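Local coordinates for Sn-glycerol-3-phosphate ABC transporter substrate-binding protein UspB (Mycobacterium tuberculosis, PDB 4MFI), which probably serves as the substrate-binding subunit of an ABC transporter, capturing glycerophosphocholine for uptake, at residues A[44-49]-A[76-81]; A[161-166]-A[188-193]; A[227-232]-A[414-419]. All coordinates share one frame; numbering follows the deposited sequence.

Overall arrangement
Three contacts lie far apart in a periplasmic-binding-protein fold of alpha/beta lobes, and none touches another. Interaction 1 joins the loop after strand 39-43 to the start of helix 78-88, its centre about 14 Å from that of the chain. Interaction 2 packs two helices about 30 Å out. Interaction 3 fastens a turn to helix 409-427; its centre is about 23 Å out. The centres of interactions 1 and 2 are about 37 Å apart. Those of interactions 1 and 3 are about 32 Å apart, their nearest atoms about 17 Å. Interactions 2 and 3 have centres about 36 Å apart. In this family ligands bind between the lobes, and interaction 1 lies at strand ends that commonly border such a cleft.

Interaction 1: A[44-49]-A[76-81]; sequences SHPGQS and KDYDEV
Ser44 meets Tyr78 and Val81 with different atoms. Its chi1 of 53° sets OG between the backbone N and the carbonyl carbon, 3.5 Å from Tyr78 CD1 and oblique to the ring, while its CB lies 3.6 Å from Val81 CG2. A water bridges the two backbones, donating to Ser44 O and to Lys76 O, 2.9 Å from each, and so joins two carbonyls that could not bond directly. His45 turns away from the contact, ND1 bonded to Glu53. Pro46 brings its ring back, crossing Tyr78 at about a right angle, with CB 3.3 Å from Tyr78 OH and 4.0 Å from Tyr78 CZ; Leu99 of strand 97-101 and Tyr345 also pack on this pair. At the far end Ser49, just before helix 50-63, hands its OG proton back to Pro46 O at 2.7 Å, which ties the loop to itself.

The partner segment is a helix start. Asp77 is the N-cap: its OD1 accepts from Glu80 N, met nearly along the C-O bond. Glu80 reaches back past the cap residue, and its OE1 takes Lys76 N at 2.9 Å in a nearly straight bond (174°), the donor standing 53° above the carboxylate plane.

The contact thus joins the loop after strand 39-43 to the start of helix 78-88, which follows the neighbouring parallel strand 69-73, the usual layout of a solute-binding-protein lobe. No direct hydrogen bond spans the segments, and Ser44 N is buried here without a partner. The two are therefore held together by van der Waals packing, part of it against hydroxyl oxygens, and one shared water, whereas the hydrogen bonds of Asp77 and Glu80 shape the start of helix 78-88.

Interaction 2: A[161-166]-A[188-193]; sequences KAAWQQ and QRVVGA
Ala163 and Gln166 pack on Val190 in a small, largely apolar helix-helix contact between the short helix 161-166 and the last turn of helix 177-191, near the outer end of a lobe. Val190 carries it, pointing its branches at the other backbone. With chi1 at -54°, CG1 lies anti to its own carbonyl carbon and comes 3.7 Å from Gln166 O; the other branch, CG2, stands 3.6 Å from Ala163 O. Gln166 CB and Val190 CB approach to 3.9 Å. Deeper in, Ala163 CB lies 4.4 Å from Val191 CG1; Ala267 and Leu187 also pack on Ala163.

In this binding-protein fold the long strand 144-160 runs straight into helix 161-166, so the contact sets the helix that directly follows this strand against the end of helix 177-191. Trp164, on another side of its helix, meets the ring of Trp183 at about 85°.

Gln166 and Arg189, both exposed, give the contact a polar margin. A water donates to Gln166 O at 2.9 Å and, over a longer 3.3 Å, to Gln166 OE1, and accepts from Arg189 NH2. A chi2 of -58° turns CD of Gln166, and OE1 reaches this water. Arg189 has its strongest partner one turn back, a salt bridge from NH2 to Glu186, and Val190 CG1 lies 3.6 Å above one face of the Arg189 guanidinium, offset toward its outer atoms. Gly192, with positive phi, ends helix 177-191 just beyond Val191, whose carbonyl is bonded by Arg195.

Interaction 3: A[227-232]-A[414-419]; sequences LTLTEP and TNIQKR
Gln417 is stretched toward Leu229 and Thr230 by its torsions: CG anti to the backbone N (chi1 -178°) and the chain extended beyond it, which carries the amide from helix 409-427 across to a type I beta turn, Thr228 to Glu231. The turn, closed by Glu231 N bonding Thr228 O, links strand 226-227 to helix 232-245. OE1 is the focus. It accepts a bent hydrogen bond from Thr230 N at 3.1 Å (N-H...O angle 136°), the donor tilted 32° from the amide plane; Leu229 N lies 2.9 Å from Gln417 OE1. The other end of the amide, Gln417 NE2, donates to a water at 3.1 Å, so the amide is engaged at both its oxygen and its nitrogen. The water also lies 3.0 Å from Glu231 OE2.

Leucines pack beside the amide and on the helix. Leu227 slides past the Gln417 chain in the opposite direction, with CB 3.6 Å from Gln417 CD and CD1 3.6 Å from the backbone Gln417 O. Leu229 CD1 reaches Ile416 CG2 at 3.7 Å, and Leu420, further along the helix, touches both leucines. At the remaining end the two threonines cross at about a right angle: Thr230 CG2 rests 3.6 Å from Thr414 OG1, a hydroxyl hydrogen-bonded within its own helix to Thr410 O.

Interaction 1: A[44-49]-A[76-81]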
ATOM      1  N   SER A  44      -3.943   9.338  12.006  1.00 10.88           N
ATOM      2  CA  SER A  44      -4.842  10.073  11.125  1.00 12.17           C
ATOM      3  C   SER A  44      -6.191   9.365  11.028  1.00 11.17           C
ATOM      4  O   SER A  44      -7.073   9.793  10.284  1.00 12.59           O
ATOM      5  CB  SER A  44      -4.229  10.204   9.732  1.00 14.42           C
ATOM      6  OG  SER A  44      -3.859   8.929   9.238  1.00 16.00           O
ATOM      7  N   HIS A  45      -6.345   8.287  11.793  1.00 11.98           N
ATOM      8  CA  HIS A  45      -7.572   7.493  11.779  1.00 12.08           C
ATOM      9  C   HIS A  45      -7.929   7.038  10.363  1.00 11.82           C
ATOM     10  O   HIS A  45      -9.029   7.321   9.880  1.00 13.48           O
ATOM     11  CB  HIS A  45      -8.751   8.284  12.368  1.00 14.15           C
ATOM     12  CG  HIS A  45      -8.409   9.080  13.593  1.00 14.68           C
ATOM     13  ND1 HIS A  45      -7.827   8.520  14.710  1.00 17.28           N
ATOM     14  CD2 HIS A  45      -8.581  10.392  13.877  1.00 16.31           C
ATOM     15  CE1 HIS A  45      -7.647   9.455  15.626  1.00 17.61           C
ATOM     16  NE2 HIS A  45      -8.100  10.600  15.148  1.00 19.13           N
ATOM     17  N   PRO A  46      -7.008   6.327   9.695  1.00 11.96           N
ATOM     18  CA  PRO A  46      -7.238   5.981   8.287  1.00 12.20           C
ATOM     19  C   PRO A  46      -8.483   5.117   8.111  1.00 13.90           C
ATOM     20  O   PRO A  46      -8.766   4.253   8.946  1.00 14.01           O
ATOM     21  CB  PRO A  46      -5.977   5.199   7.908  1.00 13.29           C
ATOM     22  CG  PRO A  46      -5.496   4.615   9.206  1.00 12.15           C
ATOM     23  CD  PRO A  46      -5.797   5.681  10.233  1.00 11.75           C
ATOM     24  N   GLY A  47      -9.230   5.358   7.040  1.00 16.24           N
ATOM     25  CA  GLY A  47     -10.478   4.648   6.835  1.00 17.09           C
ATOM     26  C   GLY A  47     -11.529   5.014   7.866  1.00 17.75           C
ATOM     27  O   GLY A  47     -12.384   4.191   8.198  1.00 20.07           O
ATOM     28  N   GLN A  48     -11.455   6.246   8.375  1.00 17.34           N
ATOM     29  CA  GLN A  48     -12.403   6.769   9.368  1.00 18.79           C
ATOM     30  C   GLN A  48     -12.510   5.849  10.576  1.00 17.78           C
ATOM     31  O   GLN A  48     -13.612   5.466  10.988  1.00 18.82           O
ATOM     32  CB  GLN A  48     -13.785   6.974   8.752  1.00 24.12           C
ATOM     33  CG  GLN A  48     -13.803   7.923   7.575  1.00 31.32           C
ATOM     34  CD  GLN A  48     -15.213   8.340   7.216  1.00 40.87           C
ATOM     35  OE1 GLN A  48     -16.017   8.656   8.093  1.00 45.71           O
ATOM     36  NE2 GLN A  48     -15.524   8.329   5.924  1.00 44.72           N
ATOM     37  N   SER A  49     -11.358   5.524  11.150  1.00 15.45           N
ATOM     38  CA  SER A  49     -11.250   4.413  12.087  1.00 13.83           C
ATOM     39  C   SER A  49     -11.106   4.813  13.545  1.00 13.67           C
ATOM     40  O   SER A  49     -10.694   3.990  14.358  1.00 14.50           O
ATOM     41  CB  SER A  49     -10.060   3.534  11.701  1.00 12.99           C
ATOM     42  OG  SER A  49      -8.864   4.299  11.647  1.00 13.30           O
ATOM     43  N   LYS A  76      -5.387  14.803   8.949  1.00 16.02           N
ATOM     44  CA  LYS A  76      -6.454  14.213   8.149  1.00 17.47           C
ATOM     45  C   LYS A  76      -5.929  13.107   7.227  1.00 15.48           C
ATOM     46  O   LYS A  76      -6.700  12.301   6.704  1.00 16.56           O
ATOM     47  CB  LYS A  76      -7.182  15.284   7.333  1.00 21.14           C
ATOM     48  CG  LYS A  76      -6.439  15.718   6.081  1.00 26.57           C
ATOM     49  CD  LYS A  76      -7.296  16.611   5.198  1.00 32.30           C
ATOM     50  CE  LYS A  76      -6.669  16.760   3.823  1.00 36.32           C
ATOM     51  NZ  LYS A  76      -7.426  17.712   2.962  1.00 38.38           N
ATOM     52  N   ASP A  77      -4.614  13.075   7.033  1.00 13.53           N
ATOM     53  CA  ASP A  77      -3.988  12.058   6.192  1.00 12.19           C
ATOM     54  C   ASP A  77      -2.550  11.812   6.635  1.00 10.38           C
ATOM     55  O   ASP A  77      -2.063  12.472   7.565  1.00 10.58           O
ATOM     56  CB  ASP A  77      -4.071  12.426   4.697  1.00 13.35           C
ATOM     57  CG  ASP A  77      -3.367  13.734   4.352  1.00 15.91           C
ATOM     58  OD1 ASP A  77      -2.394  14.120   5.029  1.00 16.05           O
ATOM     59  OD2 ASP A  77      -3.775  14.373   3.359  1.00 21.04           O
ATOM     60  N   TYR A  78      -1.872  10.881   5.968  1.00  9.89           N
ATOM     61  CA  TYR A  78      -0.522  10.502   6.361  1.00  8.81           C
ATOM     62  C   TYR A  78       0.470  11.644   6.200  1.00  8.42           C
ATOM     63  O   TYR A  78       1.414  11.756   6.982  1.00 10.17           O
ATOM     64  CB  TYR A  78      -0.050   9.284   5.567  1.00 10.16           C
ATOM     65  CG  TYR A  78      -0.893   8.046   5.766  1.00 10.78           C
ATOM     66  CD1 TYR A  78      -1.389   7.703   7.023  1.00 12.52           C
ATOM     67  CD2 TYR A  78      -1.190   7.211   4.696  1.00 11.19           C
ATOM     68  CE1 TYR A  78      -2.153   6.563   7.203  1.00 13.79           C
ATOM     69  CE2 TYR A  78      -1.952   6.074   4.865  1.00 11.81           C
ATOM     70  CZ  TYR A  78      -2.431   5.751   6.121  1.00 13.81           C
ATOM     71  OH  TYR A  78      -3.193   4.614   6.294  1.00 15.97           O
ATOM     72  N   ASP A  79       0.272  12.478   5.179  1.00  9.36           N
ATOM     73  CA  ASP A  79       1.159  13.611   4.952  1.00 11.01           C
ATOM     74  C   ASP A  79       1.107  14.580   6.126  1.00 10.16           C
ATOM     75  O   ASP A  79       2.138  15.090   6.569  1.00 10.76           O
ATOM     76  CB  ASP A  79       0.794  14.345   3.659  1.00 12.52           C
ATOM     77  CG  ASP A  79       1.229  13.598   2.404  1.00 13.13           C
ATOM     78  OD1 ASP A  79       2.289  12.944   2.422  1.00 11.70           O
ATOM     79  OD2 ASP A  79       0.518  13.697   1.379  1.00 15.81           O
ATOM     80  N   GLU A  80      -0.095  14.822   6.644  1.00  9.87           N
ATOM     81  CA  GLU A  80      -0.257  15.741   7.763  1.00 10.77           C
ATOM     82  C   GLU A  80       0.350  15.183   9.047  1.00  9.75           C
ATOM     83  O   GLU A  80       0.957  15.926   9.824  1.00 11.38           O
ATOM     84  CB  GLU A  80      -1.729  16.112   7.963  1.00 12.65           C
ATOM     85  CG  GLU A  80      -2.291  16.965   6.840  1.00 15.91           C
ATOM     86  CD  GLU A  80      -3.636  17.569   7.180  1.00 19.64           C
ATOM     87  OE1 GLU A  80      -4.152  17.303   8.296  1.00 19.28           O
ATOM     88  OE2 GLU A  80      -4.175  18.310   6.328  1.00 24.09           O
ATOM     89  N   VAL A  81       0.202  13.880   9.273  1.00  9.95           N
ATOM     90  CA  VAL A  81       0.824  13.267  10.444  1.00  9.65           C
ATOM     91  C   VAL A  81       2.335  13.443  10.373  1.00  8.74           C
ATOM     92  O   VAL A  81       2.978  13.774  11.370  1.00 10.03           O
ATOM     93  CB  VAL A  81       0.476  11.776  10.570  1.00  9.92           C
ATOM     94  CG1 VAL A  81       1.219  11.148  11.742  1.00  9.50           C
ATOM     95  CG2 VAL A  81      -1.025  11.604  10.745  1.00 12.73           C
TER
HETATM   96  O   HOH W   1      -7.488   9.662   7.460  1.00 22.94           O

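Interaction 2: A[161-166]-A[188-193]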
ATOM      1  N   LYS A 161     -18.790  -8.289 -14.401  1.00  6.19           N
ATOM      2  CA  LYS A 161     -19.136  -9.624 -14.891  1.00  6.96           C
ATOM      3  C   LYS A 161     -20.043  -9.597 -16.113  1.00  7.59           C
ATOM      4  O   LYS A 161     -19.963 -10.489 -16.949  1.00  9.46           O
ATOM      5  CB  LYS A 161     -19.728 -10.487 -13.780  1.00  9.07           C
ATOM      6  CG  LYS A 161     -18.714 -10.804 -12.709  1.00 11.16           C
ATOM      7  CD  LYS A 161     -19.062 -12.078 -11.973  1.00 11.72           C
ATOM      8  CE  LYS A 161     -18.031 -12.379 -10.908  1.00 12.47           C
ATOM      9  NZ  LYS A 161     -18.285 -13.705 -10.291  1.00 16.21           N
ATOM     10  N   ALA A 162     -20.896  -8.583 -16.228  1.00  8.11           N
ATOM     11  CA  ALA A 162     -21.731  -8.466 -17.419  1.00  9.30           C
ATOM     12  C   ALA A 162     -20.873  -8.223 -18.656  1.00  9.36           C
ATOM     13  O   ALA A 162     -21.127  -8.799 -19.715  1.00 10.35           O
ATOM     14  CB  ALA A 162     -22.771  -7.369 -17.257  1.00 11.24           C
ATOM     15  N   ALA A 163     -19.853  -7.376 -18.525  1.00  7.20           N
ATOM     16  CA  ALA A 163     -18.945  -7.113 -19.637  1.00  6.14           C
ATOM     17  C   ALA A 163     -18.159  -8.376 -19.981  1.00  5.81           C
ATOM     18  O   ALA A 163     -18.005  -8.719 -21.155  1.00  7.66           O
ATOM     19  CB  ALA A 163     -17.995  -5.955 -19.303  1.00  7.14           C
ATOM     20  N   TRP A 164     -17.659  -9.067 -18.954  1.00  5.70           N
ATOM     21  CA  TRP A 164     -16.918 -10.313 -19.143  1.00  6.43           C
ATOM     22  C   TRP A 164     -17.765 -11.327 -19.906  1.00  7.47           C
ATOM     23  O   TRP A 164     -17.283 -11.977 -20.838  1.00  8.18           O
ATOM     24  CB  TRP A 164     -16.510 -10.886 -17.779  1.00  6.80           C
ATOM     25  CG  TRP A 164     -15.036 -10.780 -17.446  1.00  6.04           C
ATOM     26  CD1 TRP A 164     -14.207 -11.813 -17.110  1.00  6.26           C
ATOM     27  CD2 TRP A 164     -14.222  -9.587 -17.421  1.00  6.52           C
ATOM     28  NE1 TRP A 164     -12.932 -11.343 -16.880  1.00  5.39           N
ATOM     29  CE2 TRP A 164     -12.916  -9.983 -17.056  1.00  5.22           C
ATOM     30  CE3 TRP A 164     -14.470  -8.229 -17.664  1.00  6.53           C
ATOM     31  CZ2 TRP A 164     -11.858  -9.073 -16.945  1.00  5.34           C
ATOM     32  CZ3 TRP A 164     -13.420  -7.324 -17.545  1.00  5.31           C
ATOM     33  CH2 TRP A 164     -12.130  -7.750 -17.196  1.00  5.39           C
ATOM     34  N   GLN A 165     -19.031 -11.452 -19.515  1.00  7.47           N
ATOM     35  CA  GLN A 165     -19.936 -12.406 -20.148  1.00  9.98           C
ATOM     36  C   GLN A 165     -20.195 -12.053 -21.609  1.00  9.10           C
ATOM     37  O   GLN A 165     -20.167 -12.929 -22.480  1.00 11.17           O
ATOM     38  CB  GLN A 165     -21.255 -12.474 -19.385  1.00 13.36           C
ATOM     39  CG  GLN A 165     -21.151 -13.160 -18.040  1.00 19.49           C
ATOM     40  CD  GLN A 165     -22.465 -13.143 -17.285  1.00 25.64           C
ATOM     41  OE1 GLN A 165     -23.536 -12.966 -17.879  1.00 30.70           O
ATOM     42  NE2 GLN A 165     -22.396 -13.323 -15.971  1.00 29.55           N
ATOM     43  N   GLN A 166     -20.426 -10.770 -21.880  1.00  9.76           N
ATOM     44  CA  GLN A 166     -20.700 -10.333 -23.248  1.00 10.41           C
ATOM     45  C   GLN A 166     -19.483 -10.527 -24.145  1.00  8.69           C
ATOM     46  O   GLN A 166     -19.614 -10.813 -25.342  1.00 10.82           O
ATOM     47  CB  GLN A 166     -21.172  -8.875 -23.285  1.00 11.48           C
ATOM     48  CG  GLN A 166     -22.600  -8.686 -22.795  1.00 13.52           C
ATOM     49  CD  GLN A 166     -23.605  -9.501 -23.600  1.00 20.76           C
ATOM     50  OE1 GLN A 166     -23.453  -9.678 -24.812  1.00 24.05           O
ATOM     51  NE2 GLN A 166     -24.637 -10.005 -22.926  1.00 22.92           N
ATOM     52  N   GLN A 188     -13.660  -3.680 -25.093  1.00  5.45           N
ATOM     53  CA  GLN A 188     -13.999  -2.348 -25.595  1.00  6.17           C
ATOM     54  C   GLN A 188     -15.232  -2.377 -26.507  1.00  5.37           C
ATOM     55  O   GLN A 188     -16.089  -1.491 -26.436  1.00  6.26           O
ATOM     56  CB  GLN A 188     -12.809  -1.722 -26.329  1.00  6.55           C
ATOM     57  CG  GLN A 188     -13.059  -0.297 -26.802  1.00  6.89           C
ATOM     58  CD  GLN A 188     -13.336   0.662 -25.660  1.00  6.52           C
ATOM     59  OE1 GLN A 188     -12.559   0.747 -24.705  1.00  8.26           O
ATOM     60  NE2 GLN A 188     -14.450   1.384 -25.745  1.00  7.80           N
ATOM     61  N   ARG A 189     -15.324  -3.389 -27.365  1.00  6.11           N
ATOM     62  CA  ARG A 189     -16.497  -3.537 -28.220  1.00  7.09           C
ATOM     63  C   ARG A 189     -17.756  -3.671 -27.375  1.00  5.43           C
ATOM     64  O   ARG A 189     -18.794  -3.066 -27.687  1.00  8.15           O
ATOM     65  CB  ARG A 189     -16.349  -4.767 -29.117  1.00  7.93           C
ATOM     66  CG  ARG A 189     -17.506  -4.950 -30.085  1.00 10.62           C
ATOM     67  CD  ARG A 189     -17.358  -6.220 -30.908  1.00 11.60           C
ATOM     68  NE  ARG A 189     -17.544  -7.424 -30.103  1.00 14.67           N
ATOM     69  CZ  ARG A 189     -18.731  -7.905 -29.750  1.00 16.96           C
ATOM     70  NH1 ARG A 189     -19.842  -7.279 -30.126  1.00 17.67           N
ATOM     71  NH2 ARG A 189     -18.808  -9.008 -29.017  1.00 16.96           N
ATOM     72  N   VAL A 190     -17.689  -4.468 -26.310  1.00  6.26           N
ATOM     73  CA  VAL A 190     -18.919  -4.748 -25.575  1.00  7.44           C
ATOM     74  C   VAL A 190     -19.334  -3.633 -24.621  1.00  6.77           C
ATOM     75  O   VAL A 190     -20.495  -3.585 -24.226  1.00  8.44           O
ATOM     76  CB  VAL A 190     -18.925  -6.125 -24.853  1.00 10.12           C
ATOM     77  CG1 VAL A 190     -18.617  -7.256 -25.830  1.00 11.01           C
ATOM     78  CG2 VAL A 190     -17.976  -6.132 -23.687  1.00 11.35           C
ATOM     79  N   VAL A 191     -18.424  -2.731 -24.243  1.00  5.82           N
ATOM     80  CA  VAL A 191     -18.853  -1.603 -23.405  1.00  5.85           C
ATOM     81  C   VAL A 191     -19.416  -0.434 -24.229  1.00  6.32           C
ATOM     82  O   VAL A 191     -20.238   0.341 -23.739  1.00  7.51           O
ATOM     83  CB  VAL A 191     -17.763  -1.092 -22.410  1.00  6.70           C
ATOM     84  CG1 VAL A 191     -17.385  -2.179 -21.410  1.00  8.98           C
ATOM     85  CG2 VAL A 191     -16.539  -0.528 -23.150  1.00  8.04           C
ATOM     86  N   GLY A 192     -18.980  -0.305 -25.478  1.00  7.48           N
ATOM     87  CA  GLY A 192     -19.515   0.727 -26.350  1.00  7.78           C
ATOM     88  C   GLY A 192     -18.834   2.082 -26.243  1.00  7.71           C
ATOM     89  O   GLY A 192     -17.798   2.235 -25.582  1.00  8.86           O
ATOM     90  N   ALA A 193     -19.429   3.075 -26.897  1.00  7.19           N
ATOM     91  CA  ALA A 193     -18.836   4.409 -26.995  1.00  6.56           C
ATOM     92  C   ALA A 193     -18.855   5.142 -25.653  1.00  6.43           C
ATOM     93  O   ALA A 193     -19.819   5.047 -24.900  1.00  8.48           O
ATOM     94  CB  ALA A 193     -19.567   5.230 -28.060  1.00  8.00           C
TER
HETATM   95  O   HOH W   2     -21.340  -9.570 -27.329  1.00 25.73           O

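Interaction 3: A[227-232]-A[414-419]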
ATOM      1  N   LEU A 227      18.736   2.618 -10.306  1.00  4.61           N
ATOM      2  CA  LEU A 227      17.549   2.934 -11.091  1.00  4.35           C
ATOM      3  C   LEU A 227      17.517   2.118 -12.381  1.00  5.82           C
ATOM      4  O   LEU A 227      18.553   1.903 -13.027  1.00  7.07           O
ATOM      5  CB  LEU A 227      17.481   4.432 -11.369  1.00  4.32           C
ATOM      6  CG  LEU A 227      17.444   5.322 -10.117  1.00  6.09           C
ATOM      7  CD1 LEU A 227      17.461   6.787 -10.500  1.00  7.25           C
ATOM      8  CD2 LEU A 227      16.230   5.020  -9.262  1.00 11.86           C
ATOM      9  N   THR A 228      16.332   1.637 -12.742  1.00  5.23           N
ATOM     10  CA  THR A 228      16.191   0.713 -13.868  1.00  4.95           C
ATOM     11  C   THR A 228      15.016   1.092 -14.771  1.00  5.35           C
ATOM     12  O   THR A 228      14.494   0.252 -15.503  1.00  6.71           O
ATOM     13  CB  THR A 228      16.051  -0.764 -13.397  1.00  5.88           C
ATOM     14  OG1 THR A 228      14.965  -0.893 -12.471  1.00  7.24           O
ATOM     15  CG2 THR A 228      17.324  -1.246 -12.723  1.00  7.32           C
ATOM     16  N   LEU A 229      14.606   2.356 -14.724  1.00  5.54           N
ATOM     17  CA  LEU A 229      13.530   2.833 -15.584  1.00  5.81           C
ATOM     18  C   LEU A 229      13.884   2.729 -17.068  1.00  7.52           C
ATOM     19  O   LEU A 229      13.000   2.571 -17.911  1.00  8.68           O
ATOM     20  CB  LEU A 229      13.175   4.280 -15.246  1.00  8.05           C
ATOM     21  CG  LEU A 229      12.373   4.484 -13.967  1.00 11.39           C
ATOM     22  CD1 LEU A 229      12.423   5.929 -13.553  1.00 14.52           C
ATOM     23  CD2 LEU A 229      10.925   4.059 -14.171  1.00 11.77           C
ATOM     24  N   THR A 230      15.170   2.823 -17.394  1.00  8.13           N
ATOM     25  CA  THR A 230      15.568   2.806 -18.799  1.00  9.64           C
ATOM     26  C   THR A 230      16.003   1.427 -19.283  1.00  9.42           C
ATOM     27  O   THR A 230      16.452   1.279 -20.428  1.00 11.51           O
ATOM     28  CB  THR A 230      16.689   3.814 -19.071  1.00 13.30           C
ATOM     29  OG1 THR A 230      17.797   3.540 -18.202  1.00 15.00           O
ATOM     30  CG2 THR A 230      16.190   5.240 -18.831  1.00 15.31           C
ATOM     31  N   GLU A 231      15.887   0.417 -18.421  1.00  8.31           N
ATOM     32  CA  GLU A 231      16.202  -0.946 -18.836  1.00  8.86           C
ATOM     33  C   GLU A 231      15.126  -1.459 -19.789  1.00  8.32           C
ATOM     34  O   GLU A 231      13.965  -1.063 -19.680  1.00  8.61           O
ATOM     35  CB  GLU A 231      16.350  -1.864 -17.619  1.00 10.21           C
ATOM     36  CG  GLU A 231      17.511  -1.482 -16.690  1.00 12.54           C
ATOM     37  CD  GLU A 231      18.863  -1.502 -17.381  1.00 17.73           C
ATOM     38  OE1 GLU A 231      19.069  -2.363 -18.255  1.00 19.26           O
ATOM     39  OE2 GLU A 231      19.732  -0.661 -17.043  1.00 22.36           O
ATOM     40  N   PRO A 232      15.508  -2.332 -20.736  1.00  9.10           N
ATOM     41  CA  PRO A 232      14.560  -2.748 -21.776  1.00 10.20           C
ATOM     42  C   PRO A 232      13.243  -3.327 -21.254  1.00  7.97           C
ATOM     43  O   PRO A 232      12.195  -3.022 -21.829  1.00  8.01           O
ATOM     44  CB  PRO A 232      15.342  -3.813 -22.552  1.00 11.82           C
ATOM     45  CG  PRO A 232      16.770  -3.444 -22.353  1.00 14.79           C
ATOM     46  CD  PRO A 232      16.865  -2.855 -20.979  1.00 11.78           C
ATOM     47  N   THR A 414      13.575   8.149 -19.469  1.00  7.51           N
ATOM     48  CA  THR A 414      14.953   8.630 -19.432  1.00  8.15           C
ATOM     49  C   THR A 414      15.071   9.944 -18.662  1.00  8.03           C
ATOM     50  O   THR A 414      15.965  10.095 -17.822  1.00  8.47           O
ATOM     51  CB  THR A 414      15.526   8.785 -20.854  1.00  9.29           C
ATOM     52  OG1 THR A 414      15.493   7.512 -21.517  1.00 11.14           O
ATOM     53  CG2 THR A 414      16.953   9.307 -20.822  1.00 10.62           C
ATOM     54  N   ASN A 415      14.171  10.886 -18.943  1.00  8.69           N
ATOM     55  CA  ASN A 415      14.139  12.169 -18.232  1.00  9.75           C
ATOM     56  C   ASN A 415      13.892  11.953 -16.750  1.00  7.61           C
ATOM     57  O   ASN A 415      14.551  12.550 -15.899  1.00  8.94           O
ATOM     58  CB  ASN A 415      13.061  13.114 -18.810  1.00 11.80           C
ATOM     59  CG  ASN A 415      12.770  14.340 -17.903  1.00 19.88           C
ATOM     60  OD1 ASN A 415      13.478  15.349 -17.965  1.00 25.24           O
ATOM     61  ND2 ASN A 415      11.712  14.257 -17.081  1.00 18.01           N
ATOM     62  N   ILE A 416      12.921  11.104 -16.442  1.00  6.95           N
ATOM     63  CA  ILE A 416      12.592  10.837 -15.051  1.00  7.91           C
ATOM     64  C   ILE A 416      13.763  10.192 -14.330  1.00  7.04           C
ATOM     65  O   ILE A 416      14.092  10.587 -13.207  1.00  7.73           O
ATOM     66  CB  ILE A 416      11.337   9.980 -14.930  1.00 10.36           C
ATOM     67  CG1 ILE A 416      10.118  10.820 -15.298  1.00 13.52           C
ATOM     68  CG2 ILE A 416      11.200   9.414 -13.525  1.00 11.62           C
ATOM     69  CD1 ILE A 416       8.881  10.006 -15.453  1.00 15.94           C
ATOM     70  N   GLN A 417      14.414   9.219 -14.970  1.00  5.49           N
ATOM     71  CA  GLN A 417      15.550   8.564 -14.322  1.00  5.53           C
ATOM     72  C   GLN A 417      16.674   9.550 -13.996  1.00  5.94           C
ATOM     73  O   GLN A 417      17.275   9.472 -12.925  1.00  6.38           O
ATOM     74  CB  GLN A 417      16.079   7.375 -15.139  1.00  6.24           C
ATOM     75  CG  GLN A 417      17.240   6.671 -14.438  1.00  6.63           C
ATOM     76  CD  GLN A 417      17.439   5.229 -14.868  1.00  7.89           C
ATOM     77  OE1 GLN A 417      16.485   4.500 -15.110  1.00 10.05           O
ATOM     78  NE2 GLN A 417      18.692   4.800 -14.922  1.00 11.68           N
ATOM     79  N   LYS A 418      16.951  10.483 -14.904  1.00  6.00           N
ATOM     80  CA  LYS A 418      17.976  11.494 -14.641  1.00  6.16           C
ATOM     81  C   LYS A 418      17.606  12.364 -13.440  1.00  5.76           C
ATOM     82  O   LYS A 418      18.446  12.651 -12.580  1.00  7.92           O
ATOM     83  CB  LYS A 418      18.204  12.369 -15.879  1.00  8.46           C
ATOM     84  CG  LYS A 418      18.900  11.653 -17.022  1.00 12.43           C
ATOM     85  CD  LYS A 418      18.980  12.528 -18.268  1.00 17.30           C
ATOM     86  CE  LYS A 418      19.963  11.959 -19.285  1.00 23.08           C
ATOM     87  NZ  LYS A 418      19.711  10.528 -19.606  1.00 30.34           N
ATOM     88  N   ARG A 419      16.343  12.772 -13.367  1.00  5.69           N
ATOM     89  CA  ARG A 419      15.884  13.591 -12.245  1.00  5.37           C
ATOM     90  C   ARG A 419      15.929  12.831 -10.928  1.00  5.04           C
ATOM     91  O   ARG A 419      16.346  13.373  -9.899  1.00  6.90           O
ATOM     92  CB  ARG A 419      14.479  14.135 -12.522  1.00  7.32           C
ATOM     93  CG  ARG A 419      14.509  15.193 -13.634  1.00  8.96           C
ATOM     94  CD  ARG A 419      13.161  15.486 -14.205  1.00 11.57           C
ATOM     95  NE  ARG A 419      12.222  15.925 -13.187  1.00 14.97           N
ATOM     96  CZ  ARG A 419      10.937  15.595 -13.187  1.00 21.36           C
ATOM     97  NH1 ARG A 419      10.146  16.032 -12.225  1.00 23.75           N
ATOM     98  NH2 ARG A 419      10.449  14.815 -14.147  1.00 24.23           N
TER
HETATM   99  O   HOH W   3      18.469   1.994 -16.311  1.00 20.73           O